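Local coordinates for protein sugar isomerase (Sinorhizobium meliloti, PDB 3QC0) that binds a zinc ion in a xylose isomerase-like TIM barrel and probably interconverts sugars as an isomerase, its substrate not being established, at residues N85-A88 and V89-A92; L47-A50 and G51-V54; G231-R234 and R235-A239; D184-L187 and A188-A192; I249-A252 and D253-K257. All coordinates share one frame; numbering follows the deposited sequence. Where two conformers were deposited one is given.

Interaction 1 of 5, residues N85-A88 and V89-A92; sequences NRRA and VDEA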
loop_
_atom_site.group_PDB
_atom_site.type_symbol
_atom_site.label_atom_id
_atom_site.label_comp_id
_atom_site.label_asym_id
_atom_site.label_seq_id
_atom_site.Cartn_x
_atom_site.Cartn_y
_atom_site.Cartn_z
ATOM N N ASN A 85 8.281 -12.002 -22.161
ATOM C CA ASN A 85 8.303 -12.942 -21.080
ATOM C C ASN A 85 8.827 -14.312 -21.532
ATOM O O ASN A 85 9.468 -14.998 -20.747
ATOM C CB ASN A 85 6.902 -13.104 -20.470
ATOM C CG ASN A 85 6.565 -12.011 -19.458
ATOM O OD1 ASN A 85 6.788 -12.219 -18.266
ATOM N ND2 ASN A 85 6.044 -10.858 -19.921
ATOM N N ARG A 86 8.529 -14.684 -22.782
ATOM C CA ARG A 86 9.094 -15.931 -23.317
ATOM C C ARG A 86 10.618 -15.850 -23.387
ATOM O O ARG A 86 11.297 -16.820 -23.045
ATOM C CB ARG A 86 8.475 -16.277 -24.661
ATOM C CG ARG A 86 6.989 -16.563 -24.581
ATOM C CD ARG A 86 6.372 -16.951 -25.923
ATOM N NE ARG A 86 4.937 -17.173 -25.813
ATOM C CZ ARG A 86 3.992 -16.436 -26.403
ATOM N NH1 ARG A 86 4.250 -15.361 -27.174
ATOM N NH2 ARG A 86 2.758 -16.735 -26.146
ATOM N N ARG A 87 11.154 -14.689 -23.781
ATOM C CA ARG A 87 12.592 -14.483 -23.752
ATOM C C ARG A 87 13.138 -14.576 -22.316
ATOM O O ARG A 87 14.161 -15.185 -22.060
ATOM C CB ARG A 87 12.961 -13.128 -24.362
ATOM C CG ARG A 87 12.490 -12.845 -25.776
ATOM C CD ARG A 87 13.260 -13.647 -26.840
ATOM N NE ARG A 87 12.924 -15.072 -26.773
ATOM C CZ ARG A 87 11.784 -15.615 -27.212
ATOM N NH1 ARG A 87 10.831 -14.882 -27.784
ATOM N NH2 ARG A 87 11.581 -16.911 -27.049
ATOM N N ALA A 88 12.416 -13.977 -21.355
ATOM C CA ALA A 88 12.803 -14.041 -19.983
ATOM C C ALA A 88 12.852 -15.480 -19.473
ATOM O O ALA A 88 13.741 -15.848 -18.720
ATOM C CB ALA A 88 11.877 -13.159 -19.095
ATOM N N VAL A 89 11.881 -16.293 -19.886
ATOM C CA VAL A 89 11.864 -17.706 -19.547
ATOM C C VAL A 89 13.092 -18.387 -20.124
ATOM O O VAL A 89 13.714 -19.149 -19.421
ATOM C CB VAL A 89 10.600 -18.392 -20.067
ATOM C CG1 VAL A 89 10.744 -19.944 -20.069
ATOM C CG2 VAL A 89 9.367 -17.964 -19.208
ATOM N N ASP A 90 13.431 -18.082 -21.374
ATOM C CA ASP A 90 14.606 -18.700 -22.003
ATOM C C ASP A 90 15.897 -18.361 -21.218
ATOM O O ASP A 90 16.787 -19.198 -21.036
ATOM C CB ASP A 90 14.732 -18.276 -23.459
ATOM C CG ASP A 90 13.614 -18.780 -24.334
ATOM O OD1 ASP A 90 12.761 -19.621 -23.905
ATOM O OD2 ASP A 90 13.579 -18.326 -25.496
ATOM N N GLU A 91 16.012 -17.105 -20.799
ATOM C CA GLU A 91 17.116 -16.636 -19.984
ATOM C C GLU A 91 17.167 -17.387 -18.652
ATOM O O GLU A 91 18.221 -17.887 -18.242
ATOM C CB GLU A 91 17.027 -15.123 -19.779
ATOM C CG GLU A 91 17.098 -14.302 -21.057
ATOM C CD GLU A 91 16.591 -12.880 -20.921
ATOM O OE1 GLU A 91 16.597 -12.370 -19.786
ATOM O OE2 GLU A 91 16.169 -12.295 -21.968
ATOM N N ALA A 92 16.029 -17.477 -17.966
ATOM C CA ALA A 92 15.958 -18.185 -16.714
ATOM C C ALA A 92 16.385 -19.632 -16.862
ATOM O O ALA A 92 17.073 -20.171 -15.995
ATOM C CB ALA A 92 14.510 -18.098 -16.081
HETATM O O HOH W 1 15.329 -16.597 -26.522
#
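Two folds in the chain of Arg87, at chi2 (-72°) and chi3 (70°), curl its guanidinium back over the helix surface to Asp90, one turn on. The Asp90 carboxylate leans to meet it, its CG set beside its own backbone N, and the two side chains lie alongside each other, pointing the same way. Arg87 NH2 gives an almost straight bond to Asp90 OD2 at 2.9 Å, an i to i+3 salt bridge along the helix. The oxygen lies in the guanidinium plane, at its edge, yet the nitrogen comes in from above the carboxylate plane, the two flat groups being turned 50° apart. A water completes the link: it accepts from Arg87 NE at 2.9 Å and donates to Asp90 OD2 at 2.7 Å. That oxygen is thus gripped twice, while Asp90 OD1 is taken by His131 of helix 114-135, so both ends of the carboxylate are fixed. Glu91 lays CG against Arg87 O at 3.2 Å, while its OE1 makes a salt bridge with Arg39 of helix 39-45. Beneath, regular i to i+4 backbone bonds run from Val89 N to Asn85 O and from Ala92 N to Ala88 O. Asn85, Ala88 and Val89 face inward onto strand 100-103, and Asn85 OD1 also receives the backbone N of Gly68. With charged side chains outward and a mostly apolar face toward the strands, this is an amphipathic helix, the crossover helix of the beta-alpha-beta unit of strands 60-68 and 100-103 in a TIM barrel.

Interaction 2 of 5, residues L47-A50 and G51-V54; sequences LGEA and GRIV
Leu47 opens helix 47-57 and meets Gly51 through the backbone, its O taking Gly51 N at 3.0 Å, while its side chain packs on Val42 of helix 39-45. Gly48 O accepts Arg52 N in the same way. Glu49 carries the side-chain contact. Its CG stands opposite the backbone N (chi1 180°) and a bend at chi2 of 60° swings the carboxylate along the helix towards Arg52. There the arginine grips it side-on with two nitrogens, one to each oxygen: NE to Glu49 OE1 at 3.0 Å and NH2 to Glu49 OE2 at 2.8 Å. Both bonds reach the syn side of the carboxylate and lie close to the guanidinium plane, but come in tilted out of the carboxylate plane, the two planes being twisted 40° apart. Glu49 OE2 also has the methyl CD1 of Ile53 at 3.7 Å. Ala50 turns inward to Phe20 and Ile45, and its O receives Val54 N while Val54 CG2 rests against it at 3.2 Å. A bidentate, side-on i to i+3 salt bridge on the outer surface engages both carboxylate oxygens, and should hold each side chain's rotation more firmly than a single bond would.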
loop_
_atom_site.group_PDB
_atom_site.type_symbol
_atom_site.label_atom_id
_atom_site.label_comp_id
_atom_site.label_asym_id
_atom_site.label_seq_id
_atom_site.Cartn_x
_atom_site.Cartn_y
_atom_site.Cartn_z
ATOM N N LEU A 47 24.474 -13.383 -21.747
ATOM C CA LEU A 47 23.845 -14.571 -21.186
ATOM C C LEU A 47 24.752 -15.779 -21.146
ATOM O O LEU A 47 24.744 -16.524 -20.172
ATOM C CB LEU A 47 22.563 -14.917 -21.964
ATOM C CG LEU A 47 21.740 -16.121 -21.494
ATOM C CD1 LEU A 47 21.228 -15.909 -20.052
ATOM C CD2 LEU A 47 20.558 -16.377 -22.441
ATOM N N GLY A 48 25.573 -15.978 -22.188
ATOM C CA GLY A 48 26.442 -17.143 -22.204
ATOM C C GLY A 48 27.500 -17.107 -21.123
ATOM O O GLY A 48 27.745 -18.103 -20.439
ATOM N N GLU A 49 28.119 -15.947 -20.941
ATOM C CA GLU A 49 29.114 -15.782 -19.893
ATOM C C GLU A 49 28.459 -15.879 -18.523
ATOM O O GLU A 49 28.994 -16.507 -17.612
ATOM C CB GLU A 49 29.863 -14.450 -20.060
ATOM C CG GLU A 49 30.915 -14.164 -19.024
ATOM C CD GLU A 49 32.060 -15.187 -18.954
ATOM O OE1 GLU A 49 32.208 -16.026 -19.867
ATOM O OE2 GLU A 49 32.785 -15.163 -17.944
ATOM N N ALA A 50 27.274 -15.289 -18.374
ATOM C CA ALA A 50 26.615 -15.405 -17.102
ATOM C C ALA A 50 26.367 -16.868 -16.751
ATOM O O ALA A 50 26.581 -17.270 -15.641
ATOM C CB ALA A 50 25.265 -14.576 -17.093
ATOM N N GLY A 51 25.872 -17.668 -17.687
ATOM C CA GLY A 51 25.610 -19.084 -17.392
ATOM C C GLY A 51 26.897 -19.879 -17.143
ATOM O O GLY A 51 26.920 -20.816 -16.342
ATOM N N ARG A 52 27.973 -19.512 -17.829
ATOM C CA ARG A 52 29.261 -20.171 -17.582
ATOM C C ARG A 52 29.709 -19.940 -16.136
ATOM O O ARG A 52 30.103 -20.894 -15.450
ATOM C CB ARG A 52 30.312 -19.664 -18.553
ATOM C CG ARG A 52 31.654 -20.416 -18.416
ATOM C CD ARG A 52 32.833 -19.657 -19.048
ATOM N NE ARG A 52 33.200 -18.440 -18.316
ATOM C CZ ARG A 52 33.808 -18.404 -17.126
ATOM N NH1 ARG A 52 34.141 -19.525 -16.488
ATOM N NH2 ARG A 52 34.080 -17.234 -16.564
ATOM N N ILE A 53 29.613 -18.684 -15.671
ATOM C CA ILE A 53 29.944 -18.327 -14.285
ATOM C C ILE A 53 29.048 -19.077 -13.315
ATOM O O ILE A 53 29.500 -19.639 -12.326
ATOM C CB ILE A 53 29.818 -16.812 -14.039
ATOM C CG1 ILE A 53 30.885 -16.058 -14.833
ATOM C CG2 ILE A 53 29.870 -16.483 -12.525
ATOM C CD1 ILE A 53 30.718 -14.550 -14.884
ATOM N N VAL A 54 27.740 -19.083 -13.594
ATOM C CA VAL A 54 26.840 -19.859 -12.759
ATOM C C VAL A 54 27.234 -21.337 -12.637
ATOM O O VAL A 54 27.301 -21.881 -11.533
ATOM C CB VAL A 54 25.367 -19.726 -13.273
ATOM C CG1 VAL A 54 24.469 -20.765 -12.626
ATOM C CG2 VAL A 54 24.900 -18.276 -13.049
#

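Interaction 3 of 5, residues G231-R234 and R235-A239; sequences GIRR and RIEAA
The ionic contact joins Arg233 and Glu237, one turn apart on helix 229-238. Arg233 sets CG anti to the backbone N and bends at chi2 (67°), which carries its NE to Glu237 OE2 at 2.8 Å, a salt bridge reaching the anti side of that oxygen, 31° out of the carboxylate plane. The side chains cross at about a right angle, and with the flat groups 85° apart the carboxylate stands nearly upright at the guanidinium edge. A water sits at the same edge, accepting from Arg233 NH2 at 3.1 Å and donating to Glu237 OE2 at 2.9 Å. Farther out, Arg233 NH1 goes to His203 and NH2 also to Gly243 O, so every nitrogen of this buried guanidinium has a partner. This is the helix of the beta-alpha-beta unit between strands 200-205 and 245-247 of the barrel, and Arg233 links it to the first of those strands and to the loop before the second. Among apolar contacts, Ile232 and Ile236 run side by side, CG2 of Ile232 being 3.7 Å from CD1 of Ile236; together they face Leu187 and Ile191 of helix 187-196. A face of the Arg234 guanidinium lies over Gly231 CA, offset toward the rim. Arg235 stays extended, its CG 3.3 Å from Gly231 O. Backbone bonds follow the i to i+4 pattern, Ile236 N to Ile232 O being 2.8 Å.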
loop_
_atom_site.group_PDB
_atom_site.type_symbol
_atom_site.label_atom_id
_atom_site.label_comp_id
_atom_site.label_asym_id
_atom_site.label_seq_id
_atom_site.Cartn_x
_atom_site.Cartn_y
_atom_site.Cartn_z
ATOM N N GLY A 231 9.111 -13.708 12.455
ATOM C CA GLY A 231 7.762 -14.253 12.418
ATOM C C GLY A 231 7.284 -14.678 11.031
ATOM O O GLY A 231 6.684 -15.733 10.851
ATOM N N ILE A 232 7.546 -13.847 10.036
ATOM C CA ILE A 232 7.177 -14.170 8.677
ATOM C C ILE A 232 7.927 -15.460 8.249
ATOM O O ILE A 232 7.325 -16.370 7.674
ATOM C CB ILE A 232 7.460 -12.999 7.709
ATOM C CG1 ILE A 232 6.495 -11.812 7.994
ATOM C CG2 ILE A 232 7.376 -13.450 6.240
ATOM C CD1 ILE A 232 6.800 -10.552 7.182
ATOM N N ARG A 233 9.232 -15.520 8.525
ATOM C CA ARG A 233 10.034 -16.684 8.100
ATOM C C ARG A 233 9.535 -17.931 8.792
ATOM O O ARG A 233 9.487 -18.979 8.151
ATOM C CB ARG A 233 11.505 -16.491 8.354
ATOM C CG ARG A 233 12.360 -17.714 7.953
ATOM C CD ARG A 233 12.380 -17.957 6.452
ATOM N NE ARG A 233 13.073 -19.220 6.130
ATOM C CZ ARG A 233 13.307 -19.644 4.895
ATOM N NH1 ARG A 233 12.936 -18.926 3.837
ATOM N NH2 ARG A 233 13.917 -20.817 4.707
ATOM N N ARG A 234 9.195 -17.842 10.077
ATOM C CA ARG A 234 8.666 -19.014 10.785
ATOM C C ARG A 234 7.380 -19.502 10.133
ATOM O O ARG A 234 7.141 -20.709 9.983
ATOM C CB ARG A 234 8.418 -18.737 12.283
ATOM C CG ARG A 234 9.678 -18.588 13.126
ATOM C CD ARG A 234 9.344 -18.615 14.651
ATOM N NE ARG A 234 8.037 -17.977 14.928
ATOM C CZ ARG A 234 7.834 -16.710 15.337
ATOM N NH1 ARG A 234 8.846 -15.878 15.587
ATOM N NH2 ARG A 234 6.592 -16.276 15.519
ATOM N N ARG A 235 6.528 -18.577 9.732
ATOM C CA ARG A 235 5.312 -18.951 9.043
ATOM C C ARG A 235 5.570 -19.543 7.654
ATOM O O ARG A 235 4.901 -20.487 7.249
ATOM C CB ARG A 235 4.376 -17.736 8.931
ATOM C CG ARG A 235 3.796 -17.321 10.292
ATOM C CD ARG A 235 2.908 -16.146 10.119
ATOM N NE ARG A 235 2.335 -15.705 11.395
ATOM C CZ ARG A 235 1.383 -16.339 12.063
ATOM N NH1 ARG A 235 0.862 -17.496 11.615
ATOM N NH2 ARG A 235 0.945 -15.801 13.218
ATOM N N ILE A 236 6.540 -18.998 6.922
ATOM C CA ILE A 236 6.904 -19.553 5.612
ATOM C C ILE A 236 7.463 -21.002 5.727
ATOM O O ILE A 236 7.058 -21.907 4.959
ATOM C CB ILE A 236 7.857 -18.584 4.863
ATOM C CG1 ILE A 236 7.076 -17.336 4.378
ATOM C CG2 ILE A 236 8.510 -19.281 3.689
ATOM C CD1 ILE A 236 7.988 -16.227 3.802
ATOM N N GLU A 237 8.308 -21.208 6.717
ATOM C CA GLU A 237 8.869 -22.548 7.013
ATOM C C GLU A 237 7.756 -23.503 7.443
ATOM O O GLU A 237 7.728 -24.655 6.992
ATOM C CB GLU A 237 9.955 -22.433 8.062
ATOM C CG GLU A 237 11.253 -21.816 7.507
ATOM C CD GLU A 237 12.312 -21.598 8.544
ATOM O OE1 GLU A 237 12.071 -21.920 9.728
ATOM O OE2 GLU A 237 13.389 -21.062 8.217
ATOM N N ALA A 238 6.833 -23.038 8.297
ATOM C CA ALA A 238 5.681 -23.881 8.715
ATOM C C ALA A 238 4.773 -24.253 7.561
ATOM O O ALA A 238 4.208 -25.359 7.542
ATOM C CB ALA A 238 4.887 -23.227 9.844
ATOM N N ALA A 239 4.734 -23.392 6.542
ATOM C CA ALA A 239 3.986 -23.601 5.331
ATOM C C ALA A 239 4.690 -24.531 4.347
ATOM O O ALA A 239 4.116 -24.865 3.311
ATOM C CB ALA A 239 3.707 -22.230 4.638
HETATM O O HOH W 2 15.114 -22.780 6.719
#

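Interaction 4 of 5, residues D184-L187 and A188-A192; sequences DPDL and ANQIA
Asp186 offers both carboxylate oxygens to amides in the first turn of helix 187-196. Asn189 ND2 reaches Asp186 OD1 at 2.9 Å on its syn lone pair, through a bent bond of 140° that lies out of the asparagine's amide plane. Gln190 NE2 makes a straighter bond to Asp186 OD2 at 3.0 Å; the oxygen is in the plane of that amide, whereas the nitrogen stands above the carboxylate. Asp186 occupies the N-cap position, but its side chain takes no backbone N-H directly: a water donates to Asp186 OD1 and accepts from Asn189 N, each at 2.9 Å. A second water similarly joins Pro185 O to Ala188 N. A bend at chi2 (-61°) folds Gln190 back to the aspartate, and its OE1 is held by Arg193. Behind Asp186, Asp184 OD1 accepts Asp186 N at 2.9 Å, an Asx turn within the type I beta turn from Asp184 to Leu187, where Pro185 touches Gln160 of the second subunit. On the inner side Leu187 CG packs 3.8 Å from Ile191 CD1. These two side chains lie between helix 229-238 and helix 158-168, whose Leu158 meets both.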
loop_
_atom_site.group_PDB
_atom_site.type_symbol
_atom_site.label_atom_id
_atom_site.label_comp_id
_atom_site.label_asym_id
_atom_site.label_seq_id
_atom_site.Cartn_x
_atom_site.Cartn_y
_atom_site.Cartn_z
ATOM N N ASP A 184 0.027 -6.733 5.357
ATOM C CA ASP A 184 -1.270 -7.290 5.011
ATOM C C ASP A 184 -1.925 -7.919 6.243
ATOM O O ASP A 184 -1.373 -8.833 6.841
ATOM C CB ASP A 184 -1.095 -8.330 3.895
ATOM C CG ASP A 184 -2.413 -8.840 3.318
ATOM O OD1 ASP A 184 -3.438 -8.877 4.008
ATOM O OD2 ASP A 184 -2.412 -9.211 2.123
ATOM N N PRO A 185 -3.124 -7.436 6.628
ATOM C CA PRO A 185 -3.727 -7.968 7.838
ATOM C C PRO A 185 -4.037 -9.448 7.749
ATOM O O PRO A 185 -4.179 -10.065 8.804
ATOM C CB PRO A 185 -4.971 -7.073 8.059
ATOM C CG PRO A 185 -5.201 -6.383 6.908
ATOM C CD PRO A 185 -3.913 -6.332 6.074
ATOM N N ASP A 186 -4.168 -9.970 6.539
ATOM C CA ASP A 186 -4.469 -11.396 6.370
ATOM C C ASP A 186 -3.232 -12.227 5.992
ATOM O O ASP A 186 -3.346 -13.372 5.499
ATOM C CB ASP A 186 -5.556 -11.606 5.340
ATOM C CG ASP A 186 -6.306 -12.961 5.565
ATOM O OD1 ASP A 186 -6.384 -13.447 6.720
ATOM O OD2 ASP A 186 -6.805 -13.520 4.595
ATOM N N LEU A 187 -2.044 -11.692 6.273
ATOM C CA LEU A 187 -0.786 -12.333 5.829
ATOM C C LEU A 187 -0.620 -13.733 6.378
ATOM O O LEU A 187 -0.262 -14.645 5.623
ATOM C CB LEU A 187 0.424 -11.505 6.232
ATOM C CG LEU A 187 1.784 -11.982 5.737
ATOM C CD1 LEU A 187 1.782 -12.103 4.175
ATOM C CD2 LEU A 187 2.914 -11.103 6.286
ATOM N N ALA A 188 -0.904 -13.943 7.658
ATOM C CA ALA A 188 -0.725 -15.297 8.231
ATOM C C ALA A 188 -1.579 -16.335 7.527
ATOM O O ALA A 188 -1.087 -17.402 7.164
ATOM C CB ALA A 188 -1.070 -15.303 9.718
ATOM N N ASN A 189 -2.840 -16.051 7.289
ATOM C CA ASN A 189 -3.716 -17.016 6.620
ATOM C C ASN A 189 -3.266 -17.223 5.177
ATOM O O ASN A 189 -3.312 -18.339 4.672
ATOM C CB ASN A 189 -5.163 -16.546 6.587
ATOM C CG ASN A 189 -5.904 -16.763 7.912
ATOM O OD1 ASN A 189 -5.573 -17.678 8.702
ATOM N ND2 ASN A 189 -6.932 -15.933 8.145
ATOM N N GLN A 190 -2.811 -16.176 4.501
ATOM C CA GLN A 190 -2.429 -16.328 3.097
ATOM C C GLN A 190 -1.105 -17.056 2.939
ATOM O O GLN A 190 -0.963 -17.853 1.988
ATOM C CB GLN A 190 -2.418 -14.966 2.385
ATOM C CG GLN A 190 -3.824 -14.317 2.356
ATOM C CD GLN A 190 -4.852 -15.132 1.620
ATOM O OE1 GLN A 190 -4.556 -15.836 0.635
ATOM N NE2 GLN A 190 -6.094 -15.068 2.094
ATOM N N ILE A 191 -0.166 -16.899 3.883
ATOM C CA ILE A 191 1.057 -17.721 3.865
ATOM C C ILE A 191 0.693 -19.194 4.050
ATOM O O ILE A 191 1.211 -20.067 3.330
ATOM C CB ILE A 191 2.065 -17.280 4.906
ATOM C CG1 ILE A 191 2.655 -15.911 4.542
ATOM C CG2 ILE A 191 3.245 -18.270 5.035
ATOM C CD1 ILE A 191 3.562 -15.293 5.637
ATOM N N ALA A 192 -0.171 -19.485 5.013
ATOM C CA ALA A 192 -0.620 -20.868 5.257
ATOM C C ALA A 192 -1.303 -21.427 4.030
ATOM O O ALA A 192 -1.048 -22.570 3.636
ATOM C CB ALA A 192 -1.534 -20.921 6.475
HETATM O O HOH W 3 -1.814 -11.870 9.627
HETATM O O HOH W 4 -4.250 -13.949 8.651
#

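Interaction 5 of 5, residues I249-A252 and D253-K257; sequences IFSA and DNWWK
Trp256 lies with one face against the backbone of Phe250 and Ser251, and its indole can be followed outward from CB, which sits 3.2 Å from Ser251 O. CG stays near that same oxygen. Ser251 N stands over the centre of the ring face, 3.6 Å above its plane, and CE2 lies by this N and Phe250 CA. Towards the pyrrole side NE1 is bonded to Ala12 O, which helps to fix the turn of the ring. On the benzene side CE3 meets Ala252 CA at 3.7 Å, CZ2 meets Phe250 CA at 3.5 Å and Phe250 CB at 3.8 Å, and CH2 lies by Phe250 CB. Arg15 makes a cation-pi contact with the indole. The backbone of Trp256 is tied down too, its N donating to Ser251 O at 3.0 Å. Ser251 works with both its oxygens: OG, placed opposite its own backbone N (chi1 179°), accepts Trp255 N at 3.1 Å, and O takes a further, weak bond from Asn254 N. The second indole, that of Trp255, leaves in another direction, with CD1 3.5 Å from Ser251 OG and Asn254 ND2 over one face, toward the rim; Asn254 OD1 is bonded to Arg258. Phe250, in cation-pi contact with Arg219, lies close to Glu248 and Asp177, two of the zinc ligands. This is the loop after the eighth strand of the TIM barrel, at the C-terminal end where such barrels carry their active site, beside the zinc.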
loop_
_atom_site.group_PDB
_atom_site.type_symbol
_atom_site.label_atom_id
_atom_site.label_comp_id
_atom_site.label_asym_id
_atom_site.label_seq_id
_atom_site.Cartn_x
_atom_site.Cartn_y
_atom_site.Cartn_z
ATOM N N ILE A 249 17.497 -5.255 -1.552
ATOM C CA ILE A 249 17.506 -3.906 -1.007
ATOM C C ILE A 249 17.773 -2.886 -2.114
ATOM O O ILE A 249 18.776 -2.968 -2.814
ATOM C CB ILE A 249 18.581 -3.741 0.103
ATOM C CG1 ILE A 249 18.280 -4.693 1.260
ATOM C CG2 ILE A 249 18.632 -2.270 0.591
ATOM C CD1 ILE A 249 19.392 -4.878 2.316
ATOM N N PHE A 250 16.876 -1.925 -2.266
ATOM C CA PHE A 250 17.058 -0.744 -3.095
ATOM C C PHE A 250 17.272 0.433 -2.140
ATOM O O PHE A 250 16.340 0.806 -1.425
ATOM C CB PHE A 250 15.834 -0.438 -3.994
ATOM C CG PHE A 250 15.254 -1.625 -4.745
ATOM C CD1 PHE A 250 16.002 -2.714 -5.121
ATOM C CD2 PHE A 250 13.928 -1.589 -5.147
ATOM C CE1 PHE A 250 15.419 -3.788 -5.812
ATOM C CE2 PHE A 250 13.356 -2.652 -5.839
ATOM C CZ PHE A 250 14.107 -3.768 -6.154
ATOM N N SER A 251 18.481 0.992 -2.071
ATOM C CA SER A 251 18.793 2.040 -1.079
ATOM C C SER A 251 19.701 3.109 -1.670
ATOM O O SER A 251 20.932 3.054 -1.521
ATOM C CB SER A 251 19.414 1.436 0.175
ATOM O OG SER A 251 19.739 2.446 1.142
ATOM N N ALA A 252 19.087 4.095 -2.299
ATOM C CA ALA A 252 19.828 5.078 -3.084
ATOM C C ALA A 252 20.753 5.915 -2.220
ATOM O O ALA A 252 21.819 6.317 -2.696
ATOM C CB ALA A 252 18.879 5.986 -3.865
ATOM N N ASP A 253 20.361 6.204 -0.994
ATOM C CA ASP A 253 21.130 7.147 -0.149
ATOM C C ASP A 253 21.927 6.488 0.958
ATOM O O ASP A 253 22.619 7.187 1.716
ATOM C CB ASP A 253 20.176 8.185 0.448
ATOM C CG ASP A 253 19.688 9.192 -0.603
ATOM O OD1 ASP A 253 20.362 9.345 -1.665
ATOM O OD2 ASP A 253 18.638 9.843 -0.356
ATOM N N ASN A 254 21.881 5.162 1.046
ATOM C CA ASN A 254 22.629 4.432 2.053
ATOM C C ASN A 254 23.410 3.257 1.438
ATOM O O ASN A 254 24.562 3.438 1.020
ATOM C CB ASN A 254 21.726 4.002 3.228
ATOM C CG ASN A 254 22.499 3.417 4.385
ATOM O OD1 ASN A 254 23.737 3.450 4.399
ATOM N ND2 ASN A 254 21.788 2.882 5.377
ATOM N N TRP A 255 22.817 2.082 1.315
ATOM C CA TRP A 255 23.582 0.869 0.978
ATOM C C TRP A 255 24.184 0.899 -0.415
ATOM O O TRP A 255 25.288 0.354 -0.611
ATOM C CB TRP A 255 22.750 -0.399 1.205
ATOM C CG TRP A 255 22.289 -0.438 2.606
ATOM C CD1 TRP A 255 21.020 -0.147 3.080
ATOM C CD2 TRP A 255 23.083 -0.722 3.751
ATOM N NE1 TRP A 255 21.007 -0.237 4.433
ATOM C CE2 TRP A 255 22.251 -0.566 4.889
ATOM C CE3 TRP A 255 24.430 -1.050 3.939
ATOM C CZ2 TRP A 255 22.703 -0.792 6.177
ATOM C CZ3 TRP A 255 24.876 -1.269 5.214
ATOM C CH2 TRP A 255 24.027 -1.148 6.320
ATOM N N TRP A 256 23.554 1.588 -1.353
ATOM C CA TRP A 256 24.124 1.696 -2.699
ATOM C C TRP A 256 25.341 2.628 -2.739
ATOM O O TRP A 256 26.031 2.638 -3.746
ATOM C CB TRP A 256 23.110 2.191 -3.738
ATOM C CG TRP A 256 22.099 1.146 -4.150
ATOM C CD1 TRP A 256 22.101 -0.174 -3.822
ATOM C CD2 TRP A 256 20.955 1.354 -4.978
ATOM N NE1 TRP A 256 21.022 -0.812 -4.407
ATOM C CE2 TRP A 256 20.303 0.106 -5.121
ATOM C CE3 TRP A 256 20.416 2.461 -5.613
ATOM C CZ2 TRP A 256 19.141 -0.048 -5.863
ATOM C CZ3 TRP A 256 19.269 2.316 -6.354
ATOM C CH2 TRP A 256 18.645 1.051 -6.482
ATOM N N LYS A 257 25.540 3.408 -1.678
ATOM C CA LYS A 257 26.662 4.360 -1.597
ATOM C C LYS A 257 27.820 3.798 -0.776
ATOM O O LYS A 257 28.840 4.490 -0.564
ATOM C CB LYS A 257 26.183 5.685 -0.996
ATOM C CG LYS A 257 25.312 6.519 -1.928
ATOM C CD LYS A 257 24.882 7.836 -1.278
ATOM C CE LYS A 257 24.334 8.811 -2.321
ATOM N NZ LYS A 257 23.798 10.058 -1.715
#

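Overall arrangement
From the N terminus the contacts come strictly in series, each within one continuous stretch, so none closes a long loop and none nests in or crosses another. Interaction 2 lies on helix 47-57, before the third strand, and interaction 1 on helix 75-94, after it; the two touch where Leu47 CD1 packs on Glu91 O. Interaction 4 starts helix 187-196, between strands six and seven, and interaction 3 follows on helix 229-238, between seven and eight. Their centres are about 11 Å apart and the helices pack directly, across the chain's centre from interaction 1. Interaction 5 touches none of the others; it leads from the last strand, at the zinc site, towards the final helix.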